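Local coordinates for protein toll-like receptor 6, Variable lymphocyte receptor B (Mus musculus, PDB 3A79) that probably recognises microbial lipopeptides in innate immunity as part of a heterodimer with another Toll-like receptor, its leucine-rich repeats here fused to part of a hagfish lymphocyte receptor, at residues I338-F343 / F360-F365. Residues are numbered along the deposited sequence; the frame is centred on the assembly and turned at random.
With NAG (2-acetamido-2-deoxy-beta-D-glucopyranose), chain G.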
loop_
_atom_site.group_PDB
_atom_site.type_symbol
_atom_site.label_atom_id
_atom_site.label_comp_id
_atom_site.label_asym_id
_atom_site.label_seq_id
_atom_site.Cartn_x
_atom_site.Cartn_y
_atom_site.Cartn_z
ATOM N N ILE B 338 -2.885 14.291 12.160
ATOM C CA ILE B 338 -1.502 13.821 12.132
ATOM C C ILE B 338 -1.160 13.261 10.764
ATOM O O ILE B 338 -1.624 12.183 10.421
ATOM C CB ILE B 338 -1.255 12.705 13.126
ATOM C CG1 ILE B 338 -1.331 13.231 14.560
ATOM C CG2 ILE B 338 0.103 12.065 12.832
ATOM C CD1 ILE B 338 -1.231 12.142 15.611
ATOM N N SER B 339 -0.329 13.974 10.003
ATOM C CA SER B 339 -0.099 13.659 8.583
ATOM C C SER B 339 1.373 13.531 8.165
ATOM O O SER B 339 2.259 14.146 8.752
ATOM C CB SER B 339 -0.775 14.717 7.703
ATOM O OG SER B 339 -2.162 14.801 7.979
ATOM N N ASP B 340 1.623 12.740 7.129
ATOM C CA ASP B 340 2.978 12.575 6.601
ATOM C C ASP B 340 3.972 12.062 7.658
ATOM O O ASP B 340 4.989 12.694 7.939
ATOM C CB ASP B 340 3.458 13.892 5.995
ATOM C CG ASP B 340 4.758 13.753 5.228
ATOM O OD1 ASP B 340 5.235 12.612 5.003
ATOM O OD2 ASP B 340 5.301 14.813 4.848
ATOM N N THR B 341 3.669 10.900 8.225
ATOM C CA THR B 341 4.480 10.307 9.269
ATOM C C THR B 341 4.647 8.836 8.948
ATOM O O THR B 341 3.961 8.317 8.077
ATOM C CB THR B 341 3.736 10.369 10.586
ATOM O OG1 THR B 341 2.861 9.237 10.666
ATOM C CG2 THR B 341 2.912 11.645 10.669
ATOM N N PRO B 342 5.540 8.145 9.672
ATOM C CA PRO B 342 5.697 6.695 9.509
ATOM C C PRO B 342 4.659 5.890 10.289
ATOM O O PRO B 342 4.794 4.670 10.355
ATOM C CB PRO B 342 7.070 6.413 10.126
ATOM C CG PRO B 342 7.599 7.739 10.610
ATOM C CD PRO B 342 6.463 8.684 10.678
ATOM N N PHE B 343 3.657 6.541 10.878
ATOM C CA PHE B 343 2.727 5.833 11.760
ATOM C C PHE B 343 1.935 4.753 11.016
ATOM O O PHE B 343 1.549 4.940 9.865
ATOM C CB PHE B 343 1.788 6.803 12.490
ATOM C CG PHE B 343 2.503 7.832 13.322
ATOM C CD1 PHE B 343 3.816 7.634 13.722
ATOM C CD2 PHE B 343 1.856 8.991 13.721
ATOM C CE1 PHE B 343 4.478 8.585 14.486
ATOM C CE2 PHE B 343 2.518 9.941 14.492
ATOM C CZ PHE B 343 3.830 9.737 14.869
ATOM N N PHE B 360 -5.830 11.970 9.220
ATOM C CA PHE B 360 -4.570 11.236 9.225
ATOM C C PHE B 360 -4.095 10.984 7.806
ATOM O O PHE B 360 -4.049 9.842 7.354
ATOM C CB PHE B 360 -4.724 9.914 9.971
ATOM C CG PHE B 360 -5.183 10.078 11.392
ATOM C CD1 PHE B 360 -6.493 9.798 11.751
ATOM C CD2 PHE B 360 -4.310 10.531 12.368
ATOM C CE1 PHE B 360 -6.914 9.949 13.058
ATOM C CE2 PHE B 360 -4.725 10.686 13.678
ATOM C CZ PHE B 360 -6.030 10.395 14.025
ATOM N N THR B 361 -3.742 12.064 7.112
ATOM C CA THR B 361 -3.321 11.986 5.714
ATOM C C THR B 361 -1.895 11.469 5.560
ATOM O O THR B 361 -1.002 11.815 6.336
ATOM C CB THR B 361 -3.416 13.359 5.001
ATOM O OG1 THR B 361 -4.738 13.557 4.491
ATOM C CG2 THR B 361 -2.447 13.415 3.844
ATOM N N GLN B 362 -1.694 10.636 4.549
ATOM C CA GLN B 362 -0.361 10.212 4.152
ATOM C C GLN B 362 0.459 9.598 5.284
ATOM O O GLN B 362 1.544 10.066 5.614
ATOM C CB GLN B 362 0.399 11.377 3.525
ATOM C CG GLN B 362 1.680 10.957 2.820
ATOM C CD GLN B 362 2.326 12.105 2.083
ATOM O OE1 GLN B 362 1.645 12.891 1.429
ATOM N NE2 GLN B 362 3.644 12.214 2.188
ATOM N N ASN B 363 -0.063 8.537 5.875
ATOM C CA ASN B 363 0.719 7.754 6.807
ATOM C C ASN B 363 0.816 6.353 6.248
ATOM O O ASN B 363 0.873 6.169 5.041
ATOM C CB ASN B 363 0.053 7.736 8.179
ATOM C CG ASN B 363 -0.141 9.118 8.738
ATOM O OD1 ASN B 363 -1.255 9.496 9.095
ATOM N ND2 ASN B 363 0.940 9.894 8.807
ATOM N N VAL B 364 0.815 5.366 7.129
ATOM C CA VAL B 364 0.798 3.979 6.710
ATOM C C VAL B 364 -0.268 3.219 7.510
ATOM O O VAL B 364 -0.026 2.110 7.989
ATOM C CB VAL B 364 2.195 3.334 6.856
ATOM C CG1 VAL B 364 2.310 2.089 5.963
ATOM C CG2 VAL B 364 3.292 4.353 6.496
ATOM N N PHE B 365 -1.447 3.834 7.648
ATOM C CA PHE B 365 -2.586 3.229 8.356
ATOM C C PHE B 365 -3.186 2.026 7.626
ATOM O O PHE B 365 -3.054 1.887 6.417
ATOM C CB PHE B 365 -3.696 4.259 8.579
ATOM C CG PHE B 365 -3.437 5.209 9.714
ATOM C CD1 PHE B 365 -2.146 5.414 10.191
ATOM C CD2 PHE B 365 -4.489 5.929 10.286
ATOM C CE1 PHE B 365 -1.917 6.294 11.227
ATOM C CE2 PHE B 365 -4.264 6.818 11.315
ATOM C CZ PHE B 365 -2.980 6.998 11.791
HETATM C C1 NAG G . -5.571 16.997 6.098
HETATM C C2 NAG G . -6.063 18.294 5.451
HETATM C C3 NAG G . -5.157 18.822 4.334
HETATM C C4 NAG G . -3.663 18.697 4.641
HETATM C C5 NAG G . -3.350 17.351 5.294
HETATM C C6 NAG G . -1.919 17.331 5.803
HETATM C C7 NAG G . -8.469 18.728 5.380
HETATM C C8 NAG G . -9.751 18.511 4.623
HETATM N N2 NAG G . -7.392 18.096 4.901
HETATM O O3 NAG G . -5.486 20.168 4.039
HETATM O O4 NAG G . -2.944 18.885 3.424
HETATM O O5 NAG G . -4.198 17.101 6.394
HETATM O O6 NAG G . -1.693 18.514 6.536
HETATM O O7 NAG G . -8.446 19.451 6.382
#
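Two successive turns of the leucine-rich-repeat solenoid, both in the Toll-like receptor 6 part of the fusion, lie in register here where Ile338 meets Phe360 and Thr341 meets Asn363, at the step from concave strand to ascending loop. Asn363 holds the asparagine position of the repeat motif, and Thr341 the equivalent place one turn earlier. In Thr341, chi1 of 85° sets OG1 between the backbone N and the carbonyl carbon, where it accepts from the N of Phe343 at 2.8 Å in an ST turn. The side chain of Asn363 crosses that of Thr341 obliquely. An alanine at Thr341 would probably leave the N of Phe343 without its acceptor, end the ST turn and open a gap beside the Asn363 amide. Backbone bonds join the turns on both sides of this position: Asp340 N donates to Thr361 O (2.9 Å), and Val364 N to Phe343 O (2.9 Å). Asp340 and Gln362, both at positive phi, run their side chains side by side, carboxylate and amide planes 48° apart, with OD1 of Asp340 3.3 Å from NE2 of Gln362. Asp340 OD2 is hydrogen-bonded to His311 of the preceding strand and Gln362 OE1 to Arg386 in the loop that follows strand 381-383. Ser339 OG accepts from Thr361 N at 3.3 Å and donates a weak hydrogen bond to O5 of an N-acetylglucosamine of a glycan attached to the protein. Inside, Ile338 CB rests on Phe360 CD2 at 3.8 Å, while Phe343 CB meets CE1 of Phe365, whose ring turns its edge to the Phe343 carbonyl oxygen. Strand 306-314 flanks the first turn through Val312, helix 321-329 packs Phe328 on Ile338 and Leu324 on Phe343, and the loop after strand 381-383 flanks the second turn; a second protein chain reaches Pro342 O and Val364.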